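PDB 6EP3: Lmo0651 protein from Listeria monocytogenes serovar 1/2a, which probably binds specific DNA sites as a GntR-family transcription factor, controls expression of the Agr system and mediates virulence. Local coordinates for residues 144-147 with 148-151; 42-45 with 46-50. All coordinates share one frame; numbering follows the deposited sequence.

Contact 1. Residues 144-147 with 148-151; sequences AENP and YQVR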
loop_
_atom_site.group_PDB
_atom_site.type_symbol
_atom_site.label_atom_id
_atom_site.label_comp_id
_atom_site.label_asym_id
_atom_site.label_seq_id
_atom_site.Cartn_x
_atom_site.Cartn_y
_atom_site.Cartn_z
ATOM N N ALA B 144 1.164 8.447 13.607
ATOM C CA ALA B 144 1.946 9.238 12.664
ATOM C C ALA B 144 1.113 10.269 11.914
ATOM O O ALA B 144 1.693 11.134 11.250
ATOM C CB ALA B 144 2.647 8.332 11.645
ATOM N N GLU B 145 -0.218 10.197 12.000
ATOM C CA GLU B 145 -1.104 11.064 11.223
ATOM C C GLU B 145 -0.824 10.931 9.727
ATOM O O GLU B 145 -0.569 11.907 9.022
ATOM C CB GLU B 145 -1.032 12.520 11.689
ATOM C CG GLU B 145 -1.660 12.728 13.064
ATOM C CD GLU B 145 -0.853 13.630 13.968
ATOM O OE1 GLU B 145 0.053 13.113 14.651
ATOM O OE2 GLU B 145 -1.130 14.848 14.002
ATOM N N ASN B 146 -0.873 9.686 9.251
ATOM C CA ASN B 146 -0.621 9.367 7.848
ATOM C C ASN B 146 -1.676 8.360 7.405
ATOM O O ASN B 146 -1.486 7.134 7.489
ATOM C CB ASN B 146 0.794 8.826 7.648
ATOM C CG ASN B 146 1.303 9.057 6.249
ATOM O OD1 ASN B 146 0.541 8.995 5.286
ATOM N ND2 ASN B 146 2.599 9.322 6.125
ATOM N N PRO B 147 -2.814 8.859 6.915
ATOM C CA PRO B 147 -3.891 7.953 6.490
ATOM C C PRO B 147 -3.480 7.023 5.365
ATOM O O PRO B 147 -4.030 5.919 5.263
ATOM C CB PRO B 147 -5.002 8.916 6.050
ATOM C CG PRO B 147 -4.697 10.206 6.762
ATOM C CD PRO B 147 -3.204 10.275 6.835
ATOM N N TYR B 148 -2.546 7.440 4.504
ATOM C CA TYR B 148 -2.044 6.528 3.480
ATOM C C TYR B 148 -1.441 5.287 4.122
ATOM O O TYR B 148 -1.708 4.155 3.695
ATOM C CB TYR B 148 -1.012 7.231 2.594
ATOM C CG TYR B 148 -1.556 8.433 1.859
ATOM C CD1 TYR B 148 -1.217 9.722 2.250
ATOM C CD2 TYR B 148 -2.398 8.278 0.767
ATOM C CE1 TYR B 148 -1.713 10.825 1.577
ATOM C CE2 TYR B 148 -2.901 9.372 0.091
ATOM C CZ TYR B 148 -2.554 10.642 0.501
ATOM O OH TYR B 148 -3.052 11.731 -0.169
ATOM N N GLN B 149 -0.631 5.484 5.164
ATOM C CA GLN B 149 -0.025 4.353 5.853
ATOM C C GLN B 149 -1.080 3.508 6.544
ATOM O O GLN B 149 -0.985 2.271 6.555
ATOM C CB GLN B 149 1.016 4.843 6.857
ATOM C CG GLN B 149 2.136 5.669 6.235
ATOM C CD GLN B 149 3.141 6.147 7.266
ATOM O OE1 GLN B 149 2.890 6.075 8.471
ATOM N NE2 GLN B 149 4.293 6.624 6.799
ATOM N N VAL B 150 -2.097 4.155 7.123
ATOM C CA VAL B 150 -3.172 3.386 7.751
ATOM C C VAL B 150 -3.870 2.493 6.726
ATOM O O VAL B 150 -4.114 1.308 6.981
ATOM C CB VAL B 150 -4.167 4.324 8.460
ATOM C CG1 VAL B 150 -5.384 3.539 8.949
ATOM C CG2 VAL B 150 -3.486 5.041 9.618
ATOM N N ARG B 151 -4.180 3.035 5.545
ATOM C CA ARG B 151 -4.863 2.246 4.520
ATOM C C ARG B 151 -3.980 1.111 4.010
ATOM O O ARG B 151 -4.465 -0.000 3.752
ATOM C CB ARG B 151 -5.286 3.137 3.353
ATOM C CG ARG B 151 -6.320 4.199 3.688
ATOM C CD ARG B 151 -6.706 4.984 2.437
ATOM N NE ARG B 151 -6.012 6.267 2.342
ATOM C CZ ARG B 151 -6.419 7.391 2.919
ATOM N NH1 ARG B 151 -7.526 7.405 3.643
ATOM N NH2 ARG B 151 -5.714 8.505 2.767
#

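Contact 2. Residues 42-45 with 46-50; sequences VSRS and PLRKA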
loop_
_atom_site.group_PDB
_atom_site.type_symbol
_atom_site.label_atom_id
_atom_site.label_comp_id
_atom_site.label_asym_id
_atom_site.label_seq_id
_atom_site.Cartn_x
_atom_site.Cartn_y
_atom_site.Cartn_z
ATOM N N VAL B 42 -25.735 -14.833 -11.438
ATOM C CA VAL B 42 -25.761 -13.381 -11.373
ATOM C C VAL B 42 -25.502 -12.784 -12.745
ATOM O O VAL B 42 -25.007 -13.440 -13.669
ATOM C CB VAL B 42 -24.744 -12.850 -10.340
ATOM C CG1 VAL B 42 -24.875 -13.624 -9.052
ATOM C CG2 VAL B 42 -23.325 -12.995 -10.875
ATOM N N SER B 43 -25.875 -11.515 -12.885
ATOM C CA SER B 43 -25.510 -10.733 -14.051
ATOM C C SER B 43 -24.041 -10.332 -13.939
ATOM O O SER B 43 -23.376 -10.590 -12.933
ATOM C CB SER B 43 -26.414 -9.509 -14.181
ATOM O OG SER B 43 -26.172 -8.827 -15.397
ATOM N N ARG B 44 -23.519 -9.689 -14.979
ATOM C CA ARG B 44 -22.107 -9.338 -14.957
ATOM C C ARG B 44 -21.830 -8.039 -14.212
ATOM O O ARG B 44 -20.674 -7.787 -13.857
ATOM C CB ARG B 44 -21.563 -9.257 -16.384
ATOM C CG ARG B 44 -20.882 -10.543 -16.833
ATOM C CD ARG B 44 -19.615 -10.277 -17.635
ATOM N NE ARG B 44 -18.498 -9.799 -16.824
ATOM C CZ ARG B 44 -18.037 -8.553 -16.856
ATOM N NH1 ARG B 44 -18.609 -7.655 -17.644
ATOM N NH2 ARG B 44 -17.006 -8.207 -16.097
ATOM N N SER B 45 -22.850 -7.219 -13.957
ATOM C CA SER B 45 -22.622 -5.971 -13.231
ATOM C C SER B 45 -22.061 -6.194 -11.833
ATOM O O SER B 45 -21.100 -5.495 -11.463
ATOM C CB SER B 45 -23.914 -5.147 -13.185
ATOM O OG SER B 45 -23.799 -4.086 -12.250
ATOM N N PRO B 46 -22.590 -7.116 -11.003
ATOM C CA PRO B 46 -21.947 -7.364 -9.704
ATOM C C PRO B 46 -20.559 -7.966 -9.851
ATOM O O PRO B 46 -19.584 -7.451 -9.289
ATOM C CB PRO B 46 -22.915 -8.329 -9.006
ATOM C CG PRO B 46 -23.703 -8.947 -10.108
ATOM C CD PRO B 46 -23.850 -7.872 -11.131
ATOM N N LEU B 47 -20.470 -9.051 -10.626
ATOM C CA LEU B 47 -19.216 -9.777 -10.804
ATOM C C LEU B 47 -18.084 -8.842 -11.211
ATOM O O LEU B 47 -17.048 -8.767 -10.536
ATOM C CB LEU B 47 -19.413 -10.885 -11.841
ATOM C CG LEU B 47 -18.181 -11.637 -12.339
ATOM C CD1 LEU B 47 -18.483 -13.113 -12.379
ATOM C CD2 LEU B 47 -17.768 -11.140 -13.716
ATOM N N ARG B 48 -18.276 -8.119 -12.318
ATOM C CA ARG B 48 -17.319 -7.104 -12.748
ATOM C C ARG B 48 -16.874 -6.246 -11.573
ATOM O O ARG B 48 -15.676 -6.146 -11.276
ATOM C CB ARG B 48 -17.950 -6.243 -13.847
ATOM C CG ARG B 48 -17.342 -4.861 -14.011
ATOM C CD ARG B 48 -17.935 -4.137 -15.213
ATOM N NE ARG B 48 -17.383 -4.622 -16.475
ATOM C CZ ARG B 48 -18.045 -4.623 -17.628
ATOM N NH1 ARG B 48 -19.289 -4.169 -17.677
ATOM N NH2 ARG B 48 -17.464 -5.083 -18.731
ATOM N N LYS B 49 -17.846 -5.669 -10.859
ATOM C CA LYS B 49 -17.546 -4.829 -9.705
ATOM C C LYS B 49 -16.618 -5.551 -8.740
ATOM O O LYS B 49 -15.551 -5.037 -8.376
ATOM C CB LYS B 49 -18.851 -4.429 -9.011
ATOM C CG LYS B 49 -19.414 -3.092 -9.470
ATOM C CD LYS B 49 -20.493 -2.579 -8.529
ATOM C CE LYS B 49 -21.860 -3.116 -8.902
ATOM N NZ LYS B 49 -22.941 -2.215 -8.419
ATOM N N ALA B 50 -16.993 -6.774 -8.357
ATOM C CA ALA B 50 -16.153 -7.583 -7.482
ATOM C C ALA B 50 -14.721 -7.639 -7.994
ATOM O O ALA B 50 -13.774 -7.308 -7.268
ATOM C CB ALA B 50 -16.739 -8.990 -7.355
#

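Contact 1. Residues 144-147 with 148-151
Gln149 lies against Asn146 at the N-terminus of helix 147-163, where Asn146 is the N-cap and Pro147 the first helical residue. This start belongs to the helical FCD domain. The Gln149 side chain can be followed outward. Its CB sits near the backbone oxygen of Asn146. CG stands beside the backbone N (chi1 -59°), and the extended chain crosses the Asn146 side chain at about a right angle, with Gln149 CG 3.5 Å from Asn146 CG. Gln149 CD lies 3.4 Å from Asn146 ND2. The two amides are stacked face to face, their planes only 14° apart. Gln149 OE1 turns back to Asn146 CB at 3.6 Å and to Ala144 CB at 3.9 Å. Gln149 NE2 lies close to Asn146 ND2, but both are donors and do not bond to each other. Each is satisfied by the second subunit: NE2 by Thr86 OG1, and ND2, weakly, by the Gln82 carbonyl. Asn146 OD1 meets the edge of the Tyr148 ring, 3.6 Å from Tyr148 CD1. The first helical turn is closed by Val150 N to Asn146 O, 3.1 Å. Arg151 folds back over Pro147, and its NH2 comes to 3.4 Å from Pro147 CB.

Contact 2. Residues 42-45 with 46-50
Helix 44-56 is the third helix of the winged helix-turn-helix domain of the GntR family, probably its DNA-recognition helix, and this contact covers the residues leading into it and its first two turns. Arg44 and Arg48, one turn apart, bring their side chains together. The Arg44 chain bends at chi2 and chi3, which carries its guanidinium forward along the helix, toward Arg48. Arg44 NH1 then points onto the centre of one face of the Arg48 guanidinium, 3.1 Å from Arg48 CZ. The two planes are 82° apart, so an edge meets a face. Arg44 NH2 lies beside the base of the other side chain, 3.1 Å from Arg48 CB.

Neighbouring anions probably offset this pairing of like charges: Arg44 NH2 makes a salt bridge to Glu33, and Arg48 NH1 makes one to a bound sulfate. The backbone between them is helical. Arg48 N bonds to Arg44 O at 2.9 Å, with an N-H...O angle of 156°. The next bond, Lys49 N to Ser45 O, is weak at 3.3 Å.

Pro46 fills the other side of the turn. Its ring has no N-H to give, as suits the first turn of a helix. Pro46 CG touches Ser43 O at 3.3 Å and Val42 CB at 4.0 Å. Leu47 CD2 lies 3.5 Å from Arg44 NE.

Val42, Pro46 and Ala50 pack on helix 8-21, while Leu47 packs on helix 33-40, at Leu36 and Ala37. On the dimer side, Arg48 meets Lys49 of the second subunit, and Lys49 meets Tyr62 in the second subunit's strand 60-63.

The two contacts both lie at helix starts, but in different parts of the chain. Contact 2 is in the GntR-family region and comes first; contact 1 is in the FCD region. Their centres are 31 Å apart and their nearest atoms about 16 Å, so they do not touch. Both reach the second subunit. Contact 1 does so through Asn146, Tyr148 and Gln149, and contact 2 through Arg48 and Lys49. The dimer is thus joined at both regions. Each also has a sulfate nearby, probably from the crystallisation liquor, about 4 Å from the Pro147 side chain and about 3 Å from that of Arg48. The latter is consistent with a phosphate-binding surface on the probable recognition helix.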